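Local coordinates for protein loquacious, isoform B (Drosophila melanogaster, PDB 4X8W) that probably assists Dicer-1 in small-RNA processing, the fragment here being a domain of the double-stranded-RNA-binding type that assembles with other copies of itself, at residues F19-V24 with C37-S42; G47-S52 with Q65-Y70. All coordinates share one frame; numbering follows the deposited sequence.

Interaction 1 is part of the beta hairpin of strands 19-26 and 35-43; interaction 2 sets the next strand, 47-53, against helix 56-70. They are consecutive in sequence but do not touch: their centres lie about 25 Å apart and their nearest atoms about 8 Å. Both meet the second subunit. The strand of each contact that lies nearest in sequence to the other, 35-43 or 47-53, pairs antiparallel with a strand of that subunit. This is consistent with a domain-swapped alpha-beta-beta-beta-alpha fold, in which a hairpin from one copy is completed by the strand-helix unit of another.

Interaction 1 (F19-V24 with C37-S42)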
loop_
_atom_site.group_PDB
_atom_site.type_symbol
_atom_site.label_atom_id
_atom_site.label_comp_id
_atom_site.label_asym_id
_atom_site.label_seq_id
_atom_site.Cartn_x
_atom_site.Cartn_y
_atom_site.Cartn_z
ATOM N N PHE E 19 5.392 -6.603 -1.600
ATOM C CA PHE E 19 4.048 -6.178 -1.235
ATOM C C PHE E 19 3.992 -5.983 0.263
ATOM O O PHE E 19 4.758 -6.606 1.006
ATOM C CB PHE E 19 3.003 -7.231 -1.623
ATOM C CG PHE E 19 2.845 -7.439 -3.098
ATOM C CD1 PHE E 19 2.110 -6.552 -3.872
ATOM C CD2 PHE E 19 3.402 -8.551 -3.707
ATOM C CE1 PHE E 19 1.950 -6.758 -5.249
ATOM C CE2 PHE E 19 3.242 -8.762 -5.082
ATOM C CZ PHE E 19 2.518 -7.861 -5.849
ATOM N N GLU E 20 3.087 -5.118 0.706
ATOM C CA GLU E 20 2.815 -4.983 2.123
ATOM C C GLU E 20 1.480 -5.659 2.436
ATOM O O GLU E 20 0.524 -5.551 1.673
ATOM C CB GLU E 20 2.802 -3.518 2.531
ATOM C CG GLU E 20 4.175 -3.010 2.893
ATOM C CD GLU E 20 4.254 -1.506 2.957
ATOM O OE1 GLU E 20 3.292 -0.830 2.535
ATOM O OE2 GLU E 20 5.290 -1.005 3.433
ATOM N N VAL E 21 1.404 -6.275 3.607
ATOM C CA VAL E 21 0.235 -7.029 4.024
ATOM C C VAL E 21 -0.464 -6.393 5.211
ATOM O O VAL E 21 0.136 -6.199 6.266
ATOM C CB VAL E 21 0.634 -8.461 4.411
ATOM C CG1 VAL E 21 -0.554 -9.212 4.973
ATOM C CG2 VAL E 21 1.216 -9.179 3.217
ATOM N N THR E 22 -1.744 -6.093 5.061
ATOM C CA THR E 22 -2.491 -5.524 6.172
ATOM C C THR E 22 -3.690 -6.377 6.547
ATOM O O THR E 22 -4.581 -6.617 5.732
ATOM C CB THR E 22 -2.971 -4.111 5.864
ATOM O OG1 THR E 22 -1.828 -3.277 5.674
ATOM C CG2 THR E 22 -3.769 -3.562 7.029
ATOM N N TYR E 23 -3.716 -6.800 7.805
ATOM C CA TYR E 23 -4.835 -7.571 8.310
ATOM C C TYR E 23 -5.897 -6.636 8.880
ATOM O O TYR E 23 -5.597 -5.747 9.667
ATOM C CB TYR E 23 -4.359 -8.560 9.374
ATOM C CG TYR E 23 -3.483 -9.682 8.840
ATOM C CD1 TYR E 23 -2.117 -9.504 8.614
ATOM C CD2 TYR E 23 -4.031 -10.926 8.554
ATOM C CE1 TYR E 23 -1.321 -10.548 8.122
ATOM C CE2 TYR E 23 -3.252 -11.958 8.064
ATOM C CZ TYR E 23 -1.908 -11.770 7.852
ATOM O OH TYR E 23 -1.174 -12.826 7.376
ATOM N N VAL E 24 -7.143 -6.856 8.470
ATOM C CA VAL E 24 -8.294 -6.112 8.968
ATOM C C VAL E 24 -9.293 -7.116 9.551
ATOM O O VAL E 24 -9.845 -7.946 8.822
ATOM C CB VAL E 24 -8.966 -5.297 7.838
ATOM C CG1 VAL E 24 -10.222 -4.587 8.327
ATOM C CG2 VAL E 24 -7.983 -4.319 7.224
ATOM N N CYS E 37 -11.985 -11.945 8.389
ATOM C CA CYS E 37 -10.792 -11.131 8.246
ATOM C C CYS E 37 -10.541 -10.835 6.781
ATOM O O CYS E 37 -10.785 -11.679 5.907
ATOM C CB CYS E 37 -9.579 -11.835 8.857
ATOM S SG CYS E 37 -8.059 -10.837 8.839
ATOM N N LEU E 38 -10.083 -9.619 6.511
ATOM C CA LEU E 38 -9.649 -9.252 5.167
ATOM C C LEU E 38 -8.140 -9.030 5.195
ATOM O O LEU E 38 -7.611 -8.363 6.096
ATOM C CB LEU E 38 -10.360 -7.991 4.674
ATOM C CG LEU E 38 -11.862 -8.090 4.398
ATOM C CD1 LEU E 38 -12.368 -6.820 3.734
ATOM C CD2 LEU E 38 -12.269 -9.344 3.610
ATOM N N VAL E 39 -7.449 -9.573 4.205
ATOM C CA VAL E 39 -6.039 -9.285 4.059
ATOM C C VAL E 39 -5.941 -8.415 2.830
ATOM O O VAL E 39 -6.351 -8.799 1.743
ATOM C CB VAL E 39 -5.186 -10.553 3.887
ATOM C CG1 VAL E 39 -3.807 -10.190 3.409
ATOM C CG2 VAL E 39 -5.097 -11.307 5.187
ATOM N N GLN E 40 -5.400 -7.226 3.022
ATOM C CA GLN E 40 -5.299 -6.278 1.943
ATOM C C GLN E 40 -3.859 -6.312 1.456
ATOM O O GLN E 40 -2.939 -6.219 2.262
ATOM C CB GLN E 40 -5.744 -4.899 2.424
ATOM C CG GLN E 40 -5.869 -3.853 1.344
ATOM C CD GLN E 40 -6.533 -2.596 1.861
ATOM O OE1 GLN E 40 -6.560 -2.347 3.071
ATOM N NE2 GLN E 40 -7.112 -1.816 0.954
ATOM N N LEU E 41 -3.677 -6.497 0.147
ATOM C CA LEU E 41 -2.350 -6.490 -0.465
ATOM C C LEU E 41 -2.129 -5.196 -1.224
ATOM O O LEU E 41 -2.939 -4.785 -2.055
ATOM C CB LEU E 41 -2.161 -7.698 -1.395
ATOM C CG LEU E 41 -2.479 -9.101 -0.829
ATOM C CD1 LEU E 41 -2.269 -10.184 -1.865
ATOM C CD2 LEU E 41 -1.616 -9.401 0.384
ATOM N N SER E 42 -1.025 -4.543 -0.899
ATOM C CA SER E 42 -0.672 -3.274 -1.502
ATOM C C SER E 42 0.807 -3.305 -1.796
ATOM O O SER E 42 1.555 -4.060 -1.179
ATOM C CB SER E 42 -1.024 -2.108 -0.581
ATOM O OG SER E 42 -0.316 -2.205 0.644
#
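The ring of Tyr-23 is met at its edge by the sulfur of Cys-37, a sulfur-aromatic contact with SG 5.4 Å from the ring centroid and 84° off the normal. Val-39 approaches the same ring obliquely, its CG2 3.5 Å from Tyr-23 CE2. The Tyr-23 CG stands anti to the carbonyl carbon (chi1 -68°), which lays the ring alongside Val-39, the two side chains pointing the same way. At the other end of the pairing, the carbonyl of Ser-42 lies in the plane of the Phe-19 ring, at its edge, with O 3.7 Å from CD1. Between them, Val-21 CG1 touches Val-39 CG1 at 3.7 Å, while its other methyl, CG2, lies 4.0 Å from Leu-41 CD2. An alanine in place of Tyr-23 would probably open a gap beside Val-39 and leave the Cys-37 sulfur without its aromatic neighbour.

Backbone bonds run in both directions at three hydrogen-bonded pairs, Glu-20 with Ser-42, Thr-22 with Gln-40 and Val-24 with Leu-38, making a regular antiparallel hairpin. Leu-10 of helix 10-16 covers Val-21, Tyr-23 and Val-39, and Ala-64 of the second subunit packs on Tyr-23. Beyond strand 35-43 the sheet runs on antiparallel into a strand of that subunit.

Interaction 2 (G47-S52 with Q65-Y70); sequences GVCHGS and QNALEY
Strand 47-53 and helix 56-70 form the C-terminal strand-turn-helix of the domain, and here Cys-49 and His-50 of the strand meet Asn-66, Ala-67 and Tyr-70 of the helix. The segment axes approach to 7.6 Å and run at 142° to each other, so the helix returns roughly antiparallel to the strand that leads into it. The polar part of the contact is a single bond: Asn-66 ND2 donates to His-50 O at 3.0 Å. It is nearly straight at the hydrogen, 177°, and uses a lone pair of the carbonyl oxygen, which lies almost exactly in the Asn-66 amide plane. With CG anti to the backbone N (chi1 176°), the amide reaches out from the helix to this strand carbonyl. Its nitrogen also bonds to Val-48 O of the fourth subunit, and two such acceptors are likely to fix the rotation of the buried amide.

Cys-49 supplies the apolar half. Its CB packs against the same amide, 3.6 Å from Asn-66 ND2, and its sulfur rests on the helix backbone, SG 3.7 Å from Ala-67 CA. The sulfur also stands obliquely to the Tyr-70 ring, 5.1 Å from the centroid, in a sulfur-aromatic contact. Farther along the ring, Tyr-70 CE2 lies 3.8 Å from Gly-47 CA, and a side chain at Gly-47 would probably run into the ring.

The CB of His-50 is directed away from the helix, and its NE2 is hydrogen-bonded to Gln-36 OE1 of the second subunit. Strand 47-53 pairs antiparallel with a strand of that subunit and parallel with one of the fourth, while Leu-10 of the second subunit packs on Ala-67.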
loop_
_atom_site.group_PDB
_atom_site.type_symbol
_atom_site.label_atom_id
_atom_site.label_comp_id
_atom_site.label_asym_id
_atom_site.label_seq_id
_atom_site.Cartn_x
_atom_site.Cartn_y
_atom_site.Cartn_z
ATOM N N GLY E 47 6.322 6.965 -4.053
ATOM C CA GLY E 47 7.152 7.977 -3.441
ATOM C C GLY E 47 6.852 8.185 -1.976
ATOM O O GLY E 47 5.701 8.035 -1.532
ATOM N N VAL E 48 7.878 8.519 -1.209
ATOM C CA VAL E 48 7.660 8.883 0.183
ATOM C C VAL E 48 8.174 10.313 0.282
ATOM O O VAL E 48 9.335 10.565 -0.007
ATOM C CB VAL E 48 8.383 7.944 1.149
ATOM C CG1 VAL E 48 8.172 8.395 2.595
ATOM C CG2 VAL E 48 7.911 6.504 0.933
ATOM N N CYS E 49 7.325 11.251 0.689
ATOM C CA CYS E 49 7.709 12.662 0.650
ATOM C C CYS E 49 7.907 13.227 2.032
ATOM O O CYS E 49 7.111 12.996 2.929
ATOM C CB CYS E 49 6.642 13.487 -0.045
ATOM S SG CYS E 49 6.373 13.011 -1.713
ATOM N N HIS E 50 8.924 14.064 2.156
ATOM C CA HIS E 50 9.396 14.532 3.438
ATOM C C HIS E 50 8.952 15.957 3.692
ATOM O O HIS E 50 8.849 16.756 2.760
ATOM C CB HIS E 50 10.917 14.410 3.437
ATOM C CG HIS E 50 11.585 14.990 4.642
ATOM N ND1 HIS E 50 11.847 16.339 4.765
ATOM C CD2 HIS E 50 12.113 14.401 5.739
ATOM C CE1 HIS E 50 12.472 16.559 5.907
ATOM N NE2 HIS E 50 12.640 15.402 6.520
ATOM N N GLY E 51 8.657 16.257 4.954
ATOM C CA GLY E 51 8.344 17.603 5.399
ATOM C C GLY E 51 8.831 17.839 6.823
ATOM O O GLY E 51 8.932 16.909 7.628
ATOM N N SER E 52 9.153 19.089 7.138
ATOM C CA SER E 52 9.576 19.441 8.480
ATOM C C SER E 52 8.922 20.750 8.876
ATOM O O SER E 52 8.535 21.527 8.014
ATOM C CB SER E 52 11.091 19.546 8.581
ATOM O OG SER E 52 11.548 20.685 7.890
ATOM N N GLN E 65 2.736 19.608 0.586
ATOM C CA GLN E 65 3.176 20.558 -0.421
ATOM C C GLN E 65 4.219 19.903 -1.339
ATOM O O GLN E 65 4.165 20.040 -2.560
ATOM C CB GLN E 65 3.693 21.803 0.292
ATOM C CG GLN E 65 3.782 23.059 -0.521
ATOM C CD GLN E 65 4.092 24.240 0.369
ATOM O OE1 GLN E 65 4.336 24.081 1.566
ATOM N NE2 GLN E 65 4.052 25.434 -0.198
ATOM N N ASN E 66 5.172 19.205 -0.731
ATOM C CA ASN E 66 6.152 18.399 -1.447
ATOM C C ASN E 66 5.487 17.310 -2.307
ATOM O O ASN E 66 5.831 17.137 -3.489
ATOM C CB ASN E 66 7.136 17.784 -0.422
ATOM C CG ASN E 66 8.162 16.826 -1.044
ATOM O OD1 ASN E 66 8.189 16.604 -2.250
ATOM N ND2 ASN E 66 9.002 16.239 -0.199
ATOM N N ALA E 67 4.509 16.609 -1.741
ATOM C CA ALA E 67 3.820 15.547 -2.476
ATOM C C ALA E 67 3.110 16.077 -3.705
ATOM O O ALA E 67 3.132 15.446 -4.760
ATOM C CB ALA E 67 2.825 14.823 -1.580
ATOM N N LEU E 68 2.489 17.241 -3.577
ATOM C CA LEU E 68 1.830 17.866 -4.720
ATOM C C LEU E 68 2.819 18.158 -5.834
ATOM O O LEU E 68 2.567 17.816 -6.994
ATOM C CB LEU E 68 1.127 19.142 -4.287
ATOM C CG LEU E 68 -0.184 18.885 -3.555
ATOM C CD1 LEU E 68 -0.461 20.047 -2.635
ATOM C CD2 LEU E 68 -1.320 18.696 -4.538
ATOM N N GLU E 69 3.955 18.758 -5.482
ATOM C CA GLU E 69 5.003 19.024 -6.466
ATOM C C GLU E 69 5.482 17.746 -7.120
ATOM O O GLU E 69 5.691 17.710 -8.334
ATOM C CB GLU E 69 6.178 19.783 -5.837
ATOM C CG GLU E 69 5.826 21.214 -5.471
ATOM C CD GLU E 69 5.467 22.072 -6.689
ATOM O OE1 GLU E 69 5.800 21.680 -7.830
ATOM O OE2 GLU E 69 4.826 23.133 -6.511
ATOM N N TYR E 70 5.679 16.701 -6.322
ATOM C CA TYR E 70 6.079 15.415 -6.879
ATOM C C TYR E 70 5.015 14.861 -7.849
ATOM O O TYR E 70 5.343 14.455 -8.961
ATOM C CB TYR E 70 6.378 14.430 -5.756
ATOM C CG TYR E 70 6.843 13.059 -6.213
ATOM C CD1 TYR E 70 7.945 12.932 -7.042
ATOM C CD2 TYR E 70 6.297 11.904 -5.694
ATOM C CE1 TYR E 70 8.420 11.708 -7.416
ATOM C CE2 TYR E 70 6.774 10.666 -6.069
ATOM C CZ TYR E 70 7.839 10.583 -6.927
ATOM O OH TYR E 70 8.334 9.363 -7.308
#